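Long-range contacts in zinc chaperone AztD (Citrobacter koseri, PDB 6CMK), which acts as a periplasmic zinc chaperone, a beta propeller that hands one zinc ion directly to the solute-binding protein AztC of the AztABCD transport system: residues 63-68 / 86-91; 117-122 / 145-150; 126-131 / 172-177; 160-165 / 197-202; 166-171 / 182-187. All blocks are in the same frame, centred on the assembly; numbering follows the deposited sequence.

Interaction 1: 63-68 / 86-91; sequences NVKGPA and AGVVST
The ammonium NZ of Lys65 donates a short hydrogen bond to the backbone carbonyl O of Ala86, at 2.6 Å. The approach is bent, with a C=O...N angle of 146°, and the donor tilts only slightly from the carbonyl plane. A fully stretched side chain delivers it: CG stands anti to the backbone N (chi1 -179°), and every later torsion is close to trans. The methylenes thereby run across the methyl group of Ala86, and Lys65 CG comes to 3.5 Å from Ala86 CB, tighter than ordinary van der Waals contact. Gly66 follows the same surface, its N 3.7 Å from Ala86 CB. Toward the strand, Lys65 CB rests on Val88 CG1 at 4.1 Å, while Val64 CG1 lies 3.7 Å from Ser90 OG. That hydroxyl has its polar partner in Gln83, whose NE2 bonds to it and whose OE1 accepts from the backbone N of both Lys65 and Gly66. One amide thus ties both segments to strand 78-83. Opposite Gln83 the strand opens with a G1 beta bulge at Gly87 and Val88, Gly87 taking the positive phi. The contact shows a beta-propeller junction: the loop leaving the outermost strand of one blade lies against the bulged hairpin end of the next.

Interaction 2: 117-122 / 145-150; sequences LELTGK and QILGES
Leu117 opens the contact by meeting Leu147 tip to tip, with CD2 of the former 3.6 Å from CD1 of the latter. Leu147 holds its CG in the crowded position between N and the carbonyl carbon (chi1 55°). Two residues on, Leu119 lies across Leu147, its CD1 4.0 Å from Leu147 CD2. It also passes alongside Gln145, the two side chains pointing opposite ways, so that Leu119 CB comes to 3.6 Å from Gln145 OE1. Both leucines of the first strand therefore rest on one leucine of the second, and Ile159 adds to the apolar surroundings of Leu119 and Leu147. At Thr120 the backbone takes over. Its carbonyl O accepts from Gln145 NE2 at 3.0 Å; the acceptor lies in the plane of the amide, but the donor stands 38° above the plane of the carbonyl. The other half of the same amide works through a water, which accepts from Thr120 N at 2.9 Å and donates to Gln145 OE1 at 2.8 Å. One glutamine side chain thus serves both the N-H and the C=O of a single residue. The strand axes of 117-120 and 145-148 run 9.7 Å apart and nearly antiparallel, at 167°, too far apart for backbone pairing. Side-chain packing of this kind between sheets is the face-to-face packing of neighbouring blades in a beta propeller, here between an outermost strand and the third strand of the following blade.

Interaction 3: 126-131 / 172-177; sequences HFVERQ and AVPYDN
Arg130 reaches across to the backbone of Pro174, where NH1 donates to the carbonyl O at 3.0 Å with an N-H...O angle of 155°. The bond is flat on both sides: the acceptor lies at the edge of the guanidinium, near its plane, and the donor lies in the carbonyl plane. A bend at chi3 (-59°) turns NE out of the line of the preceding methylenes. Over one face of the guanidinium comes Tyr175, whose CE1 stands 3.4 Å above the plane and toward its rim; the two planes are 33° apart, and NH1 meets the tyrosine ring obliquely. The aliphatic part of Arg130 is used as well, with CD 4.1 Å from Val173 CG1. Next along the strand, Val128 places CG1 at 3.7 Å from Pro174 CD and CG2 at 3.5 Å from Ala172 O.

Farther out, Phe225 packs on Val128, Val173 and Tyr175. At one end a water accepts from Ala172 N and can donate to His126 O. At the other, a second water can donate to Gln131 OE1 and Asp176 OD2. Asp176 also forms a salt bridge with Lys133, and Asp176 OD1 is 5.9 Å from Arg130 NH1, close enough that it may temper the buried positive charge without touching it. Strands 126-130 and 172-174 run nearly parallel, as the innermost strands of successive blades. His126, at the start of the first, binds zinc through NE2 together with His169 and His216. The chemistry implies a blade junction sealed by packing and by one directed bond from a buried guanidinium, with water mediating at both ends.

Interaction 4: 160-165 / 197-202; sequences TKVNVV and RVVDLQ
Segments 160-165 and 197-202 run roughly antiparallel, their end-to-end directions 144° apart, and their nearest CA atoms, those of Val162 and Leu201, are 6.3 Å apart. Val162 occupies the middle. Its CG1, anti to the backbone N (chi1 174°), meets Val199 CG2 tip to tip at 3.8 Å, while its CG2 turns to the carbonyl O and the CD2 of Leu201. Thr160 adds its methyl, CG2 lying 3.6 Å from Leu201 O. The partners belong to different blades of the beta propeller: 160-163 is the outermost strand of one sheet, and 195-200 is the third strand of the next. The two sheets meet through side chains and solvent. One water donates both to Lys161 O, at 2.8 Å, and to Leu201 O, at 2.6 Å, so the latter carbonyl has a polar partner as well as methyl groups against it. A second water accepts from Asn163 N and gives only a weak bond to Gln202 O. At the end of the strand, Asn163 OD1 accepts from Val165 N at 2.8 Å, with the donor 57° above the carbonyl plane; this Asx turn bends the chain as it leaves the sheet. Val165 then crosses Arg197 at about a right angle, CG2 lying at the edge of the guanidinium, 4.0 Å from NH1. Arg197 is bound elsewhere, by a salt bridge from NE to Asp209.

Interaction 5: 166-171 / 182-187; sequences APHHGV and SIPNPD
His168 and Ser182 are joined by a 2.8 Å hydrogen bond between NE2 and OG, either of which could be the donor. The other ring nitrogen is also engaged: ND1 donates to Ala166 O at 2.8 Å, nearly straight at 168° and in the ring plane. Polar contacts at both nitrogens should fix the rotation of the imidazole. Ser182 OG has a second partner, accepting from Val171 N at 3.1 Å, and the backbone completes the exchange as Ser182 N donates to Val171 O, also at 3.1 Å. One serine thus satisfies both the N-H and the C=O of Val171. The hydroxyl sits with OG between N and the carbonyl carbon (chi1 55°), against Gly170, whose CA is 3.2 Å from Ser182 OG. Over one face of the imidazole lies Pro184, its CA 3.9 Å above the ring centre and its CB 3.5 Å from His168 ND1. The proline also touches Ala166, CG to CB. The backbone of His168 is held too: its O accepts from Trp137 NE1, and the two rings meet edge to face. The adjoining His169 coordinates zinc through NE2 with His126 and His216, while its ND1 bonds to Asp139. The segment 166-171 carries the chain from strand 160-163 to strand 172-174, docked against the end of strand 178-183 and beside strand 133-138 of the preceding blade.

In the fold
From the N terminus, interaction 1 closes first, setting the loop after strand 58-63 against the start of strand 88-100. Interaction 2 follows in series; strand 113-120 pairs with 88-100, and its contact with 145-150 reaches the next blade. Interaction 3 crosses it, because 126-131 lies inside the loop that interaction 2 closes and meets 172-177 beyond it. Interactions 4 and 5 both cross interaction 3 in turn, and interaction 5 is nested within the loop closed by interaction 4. Interactions 1 to 4 join neighbouring blades, whereas interaction 5 fastens the linker between two blades to the second strand of the later one, and interactions 3 and 5 meet where His126 and His169 share a zinc ion.

Interaction 1: 63-68 / 86-91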
# COMPACT_ATOMS: atom_id res chain seq x y z
N ASN B 63 -17.67 16.74 -20.08
CA ASN B 63 -18.58 17.83 -19.78
C ASN B 63 -19.46 17.43 -18.61
O ASN B 63 -20.09 16.37 -18.62
CB ASN B 63 -19.42 18.18 -21.01
CG ASN B 63 -18.56 18.58 -22.19
OD1 ASN B 63 -17.90 19.62 -22.17
ND2 ASN B 63 -18.55 17.75 -23.23
N VAL B 64 -19.47 18.28 -17.58
CA VAL B 64 -20.31 18.06 -16.41
C VAL B 64 -21.26 19.24 -16.32
O VAL B 64 -21.44 19.97 -17.30
CB VAL B 64 -19.46 17.86 -15.14
CG1 VAL B 64 -18.65 16.56 -15.25
CG2 VAL B 64 -18.51 19.03 -14.89
N LYS B 65 -21.88 19.44 -15.16
CA LYS B 65 -22.96 20.43 -15.07
C LYS B 65 -22.46 21.80 -14.61
O LYS B 65 -22.97 22.82 -15.09
CB LYS B 65 -24.05 19.92 -14.11
CG LYS B 65 -25.24 20.86 -13.96
CD LYS B 65 -26.29 20.32 -13.00
CE LYS B 65 -27.30 21.40 -12.61
NZ LYS B 65 -28.21 20.98 -11.50
N GLY B 66 -21.49 21.84 -13.71
CA GLY B 66 -20.92 23.09 -13.25
C GLY B 66 -19.42 22.99 -13.07
O GLY B 66 -18.85 21.90 -13.12
N PRO B 67 -18.75 24.12 -12.84
CA PRO B 67 -17.31 24.06 -12.53
C PRO B 67 -17.08 23.22 -11.29
O PRO B 67 -17.84 23.28 -10.33
CB PRO B 67 -16.93 25.53 -12.30
CG PRO B 67 -18.01 26.32 -12.95
CD PRO B 67 -19.26 25.50 -12.86
N ALA B 68 -15.99 22.44 -11.32
CA ALA B 68 -15.78 21.39 -10.34
C ALA B 68 -14.55 21.63 -9.48
O ALA B 68 -13.56 22.23 -9.93
CB ALA B 68 -15.62 20.02 -11.02
N ALA B 86 -23.90 23.50 -8.99
CA ALA B 86 -24.78 22.70 -9.82
C ALA B 86 -25.55 21.64 -9.05
O ALA B 86 -26.42 20.99 -9.62
CB ALA B 86 -23.98 22.03 -10.94
N GLY B 87 -25.23 21.44 -7.77
CA GLY B 87 -25.95 20.48 -6.95
C GLY B 87 -25.65 19.03 -7.24
O GLY B 87 -26.52 18.17 -7.04
N VAL B 88 -24.44 18.72 -7.71
CA VAL B 88 -24.15 17.37 -8.16
C VAL B 88 -22.68 17.07 -7.93
O VAL B 88 -21.83 17.97 -7.95
CB VAL B 88 -24.51 17.18 -9.65
CG1 VAL B 88 -23.62 18.05 -10.53
CG2 VAL B 88 -24.43 15.72 -10.05
N VAL B 89 -22.37 15.80 -7.73
CA VAL B 89 -21.01 15.29 -7.75
C VAL B 89 -20.96 14.23 -8.83
O VAL B 89 -21.76 13.29 -8.82
CB VAL B 89 -20.58 14.72 -6.39
CG1 VAL B 89 -19.12 14.30 -6.41
CG2 VAL B 89 -20.85 15.72 -5.27
N SER B 90 -20.05 14.40 -9.79
CA SER B 90 -19.85 13.44 -10.86
C SER B 90 -18.67 12.56 -10.52
O SER B 90 -17.82 12.92 -9.71
CB SER B 90 -19.59 14.14 -12.20
OG SER B 90 -20.69 14.94 -12.59
N THR B 91 -18.62 11.40 -11.16
CA THR B 91 -17.61 10.40 -10.85
C THR B 91 -16.96 9.91 -12.13
O THR B 91 -17.64 9.60 -13.11
CB THR B 91 -18.24 9.23 -10.09
OG1 THR B 91 -19.05 8.46 -10.98
CG2 THR B 91 -19.12 9.78 -8.99

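Interaction 2: 117-122 / 145-150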
# COMPACT_ATOMS: atom_id res chain seq x y z
N LEU B 117 -22.51 6.97 -11.78
CA LEU B 117 -22.77 7.45 -10.43
C LEU B 117 -22.74 8.97 -10.39
O LEU B 117 -21.71 9.59 -10.70
CB LEU B 117 -21.76 6.89 -9.44
CG LEU B 117 -21.94 7.46 -8.02
CD1 LEU B 117 -23.19 6.89 -7.39
CD2 LEU B 117 -20.76 7.14 -7.14
N GLU B 118 -23.85 9.55 -9.96
CA GLU B 118 -23.93 10.95 -9.58
C GLU B 118 -24.51 11.03 -8.18
O GLU B 118 -25.42 10.28 -7.83
CB GLU B 118 -24.81 11.76 -10.52
CG GLU B 118 -24.29 11.93 -11.93
CD GLU B 118 -25.17 12.87 -12.73
OE1 GLU B 118 -26.28 13.19 -12.26
OE2 GLU B 118 -24.75 13.29 -13.83
N LEU B 119 -23.98 11.95 -7.38
CA LEU B 119 -24.54 12.29 -6.08
C LEU B 119 -25.18 13.66 -6.19
O LEU B 119 -24.51 14.62 -6.58
CB LEU B 119 -23.46 12.30 -4.99
CG LEU B 119 -22.51 11.11 -4.97
CD1 LEU B 119 -21.45 11.30 -3.91
CD2 LEU B 119 -23.30 9.83 -4.74
N THR B 120 -26.45 13.76 -5.82
CA THR B 120 -27.17 15.02 -5.95
C THR B 120 -27.66 15.52 -4.61
O THR B 120 -28.03 14.74 -3.72
CB THR B 120 -28.35 14.89 -6.92
OG1 THR B 120 -29.29 13.95 -6.39
CG2 THR B 120 -27.85 14.41 -8.27
N GLY B 121 -27.61 16.83 -4.46
CA GLY B 121 -28.09 17.50 -3.27
C GLY B 121 -27.64 18.94 -3.32
O GLY B 121 -26.80 19.33 -4.13
N LYS B 122 -28.21 19.73 -2.42
CA LYS B 122 -27.94 21.16 -2.42
C LYS B 122 -26.54 21.46 -1.90
O LYS B 122 -26.18 21.07 -0.78
CB LYS B 122 -28.99 21.89 -1.59
CG LYS B 122 -30.36 21.91 -2.27
CD LYS B 122 -31.51 22.22 -1.32
CE LYS B 122 -32.21 20.95 -0.84
NZ LYS B 122 -33.66 21.14 -0.54
N GLN B 145 -23.92 11.79 2.48
CA GLN B 145 -24.11 10.58 1.70
C GLN B 145 -22.86 9.71 1.80
O GLN B 145 -21.76 10.17 1.51
CB GLN B 145 -24.42 10.92 0.24
CG GLN B 145 -25.74 11.66 0.11
CD GLN B 145 -26.11 11.98 -1.32
OE1 GLN B 145 -25.67 11.32 -2.26
NE2 GLN B 145 -26.93 12.99 -1.49
N ILE B 146 -23.05 8.48 2.26
CA ILE B 146 -21.95 7.53 2.43
C ILE B 146 -22.12 6.40 1.43
O ILE B 146 -23.23 5.89 1.23
CB ILE B 146 -21.89 7.00 3.88
CG1 ILE B 146 -21.31 8.06 4.82
CG2 ILE B 146 -21.00 5.77 3.99
CD1 ILE B 146 -22.25 9.19 5.17
N LEU B 147 -21.02 6.01 0.80
CA LEU B 147 -21.05 4.97 -0.22
C LEU B 147 -19.67 4.34 -0.29
O LEU B 147 -18.80 4.62 0.54
CB LEU B 147 -21.49 5.54 -1.57
CG LEU B 147 -20.71 6.72 -2.11
CD1 LEU B 147 -20.78 6.67 -3.61
CD2 LEU B 147 -21.26 8.05 -1.59
N GLY B 148 -19.48 3.46 -1.27
CA GLY B 148 -18.24 2.73 -1.40
C GLY B 148 -17.74 2.71 -2.83
O GLY B 148 -18.52 2.64 -3.77
N GLU B 149 -16.41 2.74 -2.97
CA GLU B 149 -15.76 2.82 -4.27
C GLU B 149 -15.94 1.55 -5.10
O GLU B 149 -16.07 1.63 -6.33
CB GLU B 149 -14.26 3.09 -4.11
CG GLU B 149 -13.53 3.23 -5.45
CD GLU B 149 -12.04 3.52 -5.32
OE1 GLU B 149 -11.38 2.88 -4.48
OE2 GLU B 149 -11.53 4.38 -6.08
N SER B 150 -15.91 0.38 -4.46
CA SER B 150 -16.05 -0.85 -5.22
C SER B 150 -17.40 -0.90 -5.92
O SER B 150 -17.49 -1.23 -7.11
CB SER B 150 -15.87 -2.06 -4.29
OG SER B 150 -16.15 -3.27 -4.97
O HOH W 1 -27.32 11.30 -4.49

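Interaction 3: 126-131 / 172-177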
# COMPACT_ATOMS: atom_id res chain seq x y z
N HIS B 126 -17.55 19.25 1.25
CA HIS B 126 -16.34 18.46 1.49
C HIS B 126 -16.54 16.99 1.15
O HIS B 126 -17.55 16.38 1.49
CB HIS B 126 -15.89 18.62 2.94
CG HIS B 126 -15.20 19.92 3.20
ND1 HIS B 126 -13.85 20.00 3.47
CD2 HIS B 126 -15.66 21.19 3.20
CE1 HIS B 126 -13.52 21.27 3.64
NE2 HIS B 126 -14.60 22.01 3.49
N PHE B 127 -15.54 16.44 0.48
CA PHE B 127 -15.49 15.04 0.09
C PHE B 127 -14.36 14.39 0.87
O PHE B 127 -13.26 14.94 0.96
CB PHE B 127 -15.24 14.93 -1.42
CG PHE B 127 -14.93 13.55 -1.89
CD1 PHE B 127 -13.64 13.05 -1.84
CD2 PHE B 127 -15.92 12.75 -2.46
CE1 PHE B 127 -13.36 11.78 -2.29
CE2 PHE B 127 -15.63 11.48 -2.92
CZ PHE B 127 -14.35 11.00 -2.84
N VAL B 128 -14.64 13.23 1.47
CA VAL B 128 -13.62 12.44 2.16
C VAL B 128 -13.76 11.00 1.72
O VAL B 128 -14.85 10.41 1.81
CB VAL B 128 -13.73 12.53 3.69
CG1 VAL B 128 -12.63 11.67 4.33
CG2 VAL B 128 -13.61 13.96 4.18
N GLU B 129 -12.66 10.41 1.26
CA GLU B 129 -12.61 8.99 0.95
C GLU B 129 -11.42 8.37 1.68
O GLU B 129 -10.36 8.98 1.79
CB GLU B 129 -12.51 8.75 -0.55
CG GLU B 129 -12.50 7.28 -0.96
CD GLU B 129 -11.11 6.66 -0.93
OE1 GLU B 129 -10.12 7.42 -0.99
OE2 GLU B 129 -11.03 5.42 -0.89
N ARG B 130 -11.62 7.16 2.21
CA ARG B 130 -10.51 6.42 2.77
C ARG B 130 -10.84 4.94 2.73
O ARG B 130 -11.95 4.53 3.07
CB ARG B 130 -10.19 6.86 4.21
CG ARG B 130 -11.40 7.00 5.13
CD ARG B 130 -10.99 7.57 6.50
NE ARG B 130 -10.00 6.72 7.16
CZ ARG B 130 -10.27 5.58 7.79
NH1 ARG B 130 -11.50 5.14 7.87
NH2 ARG B 130 -9.29 4.88 8.34
N GLN B 131 -9.87 4.14 2.27
CA GLN B 131 -10.02 2.68 2.23
C GLN B 131 -11.23 2.24 1.41
O GLN B 131 -11.79 1.16 1.63
CB GLN B 131 -10.08 2.10 3.64
CG GLN B 131 -8.90 2.53 4.49
CD GLN B 131 -8.98 2.02 5.91
OE1 GLN B 131 -10.07 1.91 6.49
NE2 GLN B 131 -7.83 1.71 6.47
N ALA B 172 -17.83 15.08 6.91
CA ALA B 172 -18.11 13.73 7.36
C ALA B 172 -16.93 12.85 7.00
O ALA B 172 -16.45 12.89 5.86
CB ALA B 172 -19.38 13.17 6.73
N VAL B 173 -16.48 12.05 7.96
CA VAL B 173 -15.35 11.16 7.77
C VAL B 173 -15.86 9.73 7.88
O VAL B 173 -16.45 9.36 8.90
CB VAL B 173 -14.24 11.43 8.80
CG1 VAL B 173 -13.02 10.59 8.47
CG2 VAL B 173 -13.89 12.91 8.84
N PRO B 174 -15.66 8.87 6.85
CA PRO B 174 -16.27 7.54 6.88
C PRO B 174 -15.39 6.50 7.57
O PRO B 174 -14.18 6.42 7.31
CB PRO B 174 -16.46 7.23 5.40
CG PRO B 174 -15.29 7.89 4.73
CD PRO B 174 -14.99 9.13 5.56
N TYR B 175 -16.00 5.72 8.46
CA TYR B 175 -15.35 4.65 9.20
C TYR B 175 -16.13 3.34 9.00
O TYR B 175 -17.14 3.30 8.30
CB TYR B 175 -15.23 5.03 10.69
CG TYR B 175 -14.15 6.06 10.84
CD1 TYR B 175 -12.82 5.68 10.84
CD2 TYR B 175 -14.44 7.41 10.87
CE1 TYR B 175 -11.81 6.59 10.92
CE2 TYR B 175 -13.43 8.34 10.95
CZ TYR B 175 -12.11 7.92 10.97
OH TYR B 175 -11.08 8.83 11.02
N ASP B 176 -15.61 2.25 9.56
CA ASP B 176 -16.29 0.97 9.47
C ASP B 176 -17.48 0.98 10.42
O ASP B 176 -17.29 1.01 11.64
CB ASP B 176 -15.35 -0.17 9.82
CG ASP B 176 -14.18 -0.26 8.89
OD1 ASP B 176 -14.35 0.03 7.69
OD2 ASP B 176 -13.08 -0.63 9.37
N ASN B 177 -18.68 0.98 9.86
CA ASN B 177 -19.94 0.92 10.60
C ASN B 177 -20.23 2.20 11.37
O ASN B 177 -21.19 2.23 12.16
CB ASN B 177 -19.94 -0.28 11.56
CG ASN B 177 -19.66 -1.58 10.84
OD1 ASN B 177 -20.31 -1.90 9.85
ND2 ASN B 177 -18.67 -2.33 11.32
O HOH W 2 -17.35 14.92 3.94
O HOH W 3 -10.88 -0.49 7.97

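Interaction 4: 160-165 / 197-202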
# COMPACT_ATOMS: atom_id res chain seq x y z
N THR B 160 -26.00 5.43 1.71
CA THR B 160 -26.57 5.60 3.03
C THR B 160 -26.58 7.09 3.36
O THR B 160 -25.54 7.75 3.32
CB THR B 160 -25.79 4.81 4.09
OG1 THR B 160 -25.86 3.42 3.77
CG2 THR B 160 -26.39 5.03 5.47
N LYS B 161 -27.76 7.62 3.66
CA LYS B 161 -27.88 9.00 4.10
C LYS B 161 -27.81 9.05 5.62
O LYS B 161 -28.58 8.38 6.31
CB LYS B 161 -29.18 9.63 3.58
CG LYS B 161 -29.05 10.06 2.12
CD LYS B 161 -30.25 10.85 1.62
CE LYS B 161 -30.07 11.20 0.15
NZ LYS B 161 -31.10 12.14 -0.37
N VAL B 162 -26.87 9.84 6.13
CA VAL B 162 -26.64 9.95 7.56
C VAL B 162 -27.03 11.36 7.98
O VAL B 162 -26.50 12.34 7.46
CB VAL B 162 -25.17 9.65 7.91
CG1 VAL B 162 -24.90 9.93 9.39
CG2 VAL B 162 -24.83 8.21 7.54
N ASN B 163 -27.97 11.45 8.91
CA ASN B 163 -28.45 12.75 9.35
C ASN B 163 -27.36 13.50 10.10
O ASN B 163 -26.65 12.93 10.94
CB ASN B 163 -29.68 12.57 10.25
CG ASN B 163 -30.32 13.88 10.64
OD1 ASN B 163 -29.95 14.48 11.65
ND2 ASN B 163 -31.29 14.33 9.85
N VAL B 164 -27.23 14.80 9.81
CA VAL B 164 -26.24 15.65 10.44
C VAL B 164 -26.89 16.81 11.19
O VAL B 164 -26.25 17.81 11.48
CB VAL B 164 -25.21 16.15 9.40
CG1 VAL B 164 -24.47 14.97 8.81
CG2 VAL B 164 -25.88 16.94 8.29
N VAL B 165 -28.19 16.65 11.50
CA VAL B 165 -28.96 17.46 12.44
C VAL B 165 -29.48 18.72 11.75
O VAL B 165 -30.70 18.97 11.73
CB VAL B 165 -28.16 17.81 13.71
CG1 VAL B 165 -28.94 18.78 14.59
CG2 VAL B 165 -27.85 16.56 14.50
N ARG B 197 -18.64 14.51 16.25
CA ARG B 197 -19.10 13.37 17.03
C ARG B 197 -19.09 12.11 16.18
O ARG B 197 -19.19 12.16 14.95
CB ARG B 197 -20.51 13.59 17.59
CG ARG B 197 -21.60 13.76 16.54
CD ARG B 197 -22.99 13.69 17.19
NE ARG B 197 -23.22 14.77 18.14
CZ ARG B 197 -24.01 15.82 17.93
NH1 ARG B 197 -24.68 15.97 16.79
NH2 ARG B 197 -24.15 16.74 18.88
N VAL B 198 -18.97 10.98 16.86
CA VAL B 198 -19.16 9.68 16.24
C VAL B 198 -20.65 9.40 16.13
O VAL B 198 -21.40 9.63 17.08
CB VAL B 198 -18.45 8.59 17.06
CG1 VAL B 198 -18.68 7.21 16.44
CG2 VAL B 198 -16.96 8.88 17.20
N VAL B 199 -21.08 8.91 14.96
CA VAL B 199 -22.43 8.39 14.80
C VAL B 199 -22.34 7.01 14.16
O VAL B 199 -21.38 6.71 13.44
CB VAL B 199 -23.33 9.32 13.95
CG1 VAL B 199 -23.48 10.68 14.62
CG2 VAL B 199 -22.81 9.45 12.52
N ASP B 200 -23.32 6.15 14.45
CA ASP B 200 -23.42 4.92 13.68
C ASP B 200 -24.09 5.25 12.35
O ASP B 200 -24.39 6.42 12.06
CB ASP B 200 -24.12 3.82 14.47
CG ASP B 200 -25.58 4.09 14.73
OD1 ASP B 200 -26.19 4.90 14.00
OD2 ASP B 200 -26.12 3.48 15.68
N LEU B 201 -24.30 4.25 11.49
CA LEU B 201 -24.75 4.58 10.15
C LEU B 201 -26.26 4.75 10.07
O LEU B 201 -26.78 5.06 9.00
CB LEU B 201 -24.25 3.54 9.14
CG LEU B 201 -22.73 3.48 9.00
CD1 LEU B 201 -22.34 2.37 8.05
CD2 LEU B 201 -22.14 4.81 8.53
N GLN B 202 -26.96 4.57 11.19
CA GLN B 202 -28.32 5.05 11.34
C GLN B 202 -28.36 6.47 11.91
O GLN B 202 -29.45 7.00 12.16
CB GLN B 202 -29.12 4.12 12.25
CG GLN B 202 -29.08 2.66 11.84
CD GLN B 202 -30.06 1.81 12.63
OE1 GLN B 202 -31.18 2.24 12.91
NE2 GLN B 202 -29.64 0.61 13.00
O HOH W 4 -28.61 6.83 8.64
O HOH W 5 -29.50 9.17 9.94

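Interaction 5: 166-171 / 182-187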
# COMPACT_ATOMS: atom_id res chain seq x y z
N ALA B 166 -28.58 19.52 11.19
CA ALA B 166 -29.00 20.73 10.51
C ALA B 166 -28.02 21.02 9.39
O ALA B 166 -26.81 20.77 9.54
CB ALA B 166 -29.07 21.93 11.45
N PRO B 167 -28.49 21.53 8.25
CA PRO B 167 -27.57 21.92 7.18
C PRO B 167 -26.53 22.91 7.67
O PRO B 167 -26.85 23.93 8.28
CB PRO B 167 -28.50 22.55 6.13
CG PRO B 167 -29.82 21.94 6.38
CD PRO B 167 -29.90 21.72 7.86
N HIS B 168 -25.26 22.60 7.41
CA HIS B 168 -24.18 23.53 7.72
C HIS B 168 -23.00 23.18 6.83
O HIS B 168 -22.99 22.15 6.15
CB HIS B 168 -23.81 23.50 9.20
CG HIS B 168 -23.25 22.19 9.68
ND1 HIS B 168 -24.05 21.12 10.00
CD2 HIS B 168 -21.98 21.81 9.95
CE1 HIS B 168 -23.30 20.12 10.42
NE2 HIS B 168 -22.04 20.51 10.40
N HIS B 169 -22.01 24.07 6.83
CA HIS B 169 -20.75 23.81 6.13
C HIS B 169 -19.90 22.93 7.02
O HIS B 169 -19.18 23.40 7.90
CB HIS B 169 -20.00 25.10 5.79
CG HIS B 169 -18.78 24.86 4.97
ND1 HIS B 169 -18.83 24.40 3.67
CD2 HIS B 169 -17.46 24.98 5.28
CE1 HIS B 169 -17.60 24.26 3.21
NE2 HIS B 169 -16.75 24.60 4.16
N GLY B 170 -19.97 21.63 6.77
CA GLY B 170 -19.35 20.67 7.65
C GLY B 170 -18.51 19.64 6.92
O GLY B 170 -18.11 19.84 5.77
N VAL B 171 -18.25 18.53 7.61
CA VAL B 171 -17.45 17.46 7.05
C VAL B 171 -17.87 16.15 7.70
O VAL B 171 -18.22 16.11 8.88
CB VAL B 171 -15.94 17.74 7.26
CG1 VAL B 171 -15.64 17.95 8.74
CG2 VAL B 171 -15.09 16.62 6.68
N SER B 182 -19.36 16.64 11.74
CA SER B 182 -19.32 17.91 12.44
C SER B 182 -20.68 18.23 13.04
O SER B 182 -21.72 17.78 12.55
CB SER B 182 -18.87 19.00 11.49
OG SER B 182 -19.71 19.02 10.35
N ILE B 183 -20.66 19.01 14.11
CA ILE B 183 -21.84 19.36 14.88
C ILE B 183 -22.23 20.79 14.51
O ILE B 183 -21.39 21.69 14.64
CB ILE B 183 -21.56 19.25 16.39
CG1 ILE B 183 -21.19 17.80 16.76
CG2 ILE B 183 -22.75 19.75 17.21
CD1 ILE B 183 -20.52 17.70 18.11
N PRO B 184 -23.45 21.05 14.06
CA PRO B 184 -23.80 22.44 13.71
C PRO B 184 -23.86 23.31 14.95
O PRO B 184 -24.17 22.85 16.05
CB PRO B 184 -25.19 22.31 13.06
CG PRO B 184 -25.77 21.06 13.68
CD PRO B 184 -24.59 20.13 13.87
N ASN B 185 -23.55 24.58 14.76
CA ASN B 185 -23.69 25.55 15.83
C ASN B 185 -25.16 25.61 16.24
O ASN B 185 -26.02 25.86 15.39
CB ASN B 185 -23.21 26.92 15.36
CG ASN B 185 -23.33 27.98 16.44
OD1 ASN B 185 -24.38 28.17 17.04
ND2 ASN B 185 -22.23 28.69 16.69
N PRO B 186 -25.49 25.35 17.51
CA PRO B 186 -26.90 25.17 17.88
C PRO B 186 -27.70 26.46 17.90
O PRO B 186 -28.93 26.39 17.98
CB PRO B 186 -26.82 24.56 19.28
CG PRO B 186 -25.49 24.97 19.81
CD PRO B 186 -24.57 24.98 18.61
N ASP B 187 -27.05 27.63 17.83
CA ASP B 187 -27.75 28.90 17.85
C ASP B 187 -27.89 29.53 16.47
O ASP B 187 -28.82 30.31 16.24
CB ASP B 187 -27.04 29.89 18.78
CG ASP B 187 -26.89 29.35 20.19
OD1 ASP B 187 -27.88 28.81 20.72
OD2 ASP B 187 -25.78 29.45 20.75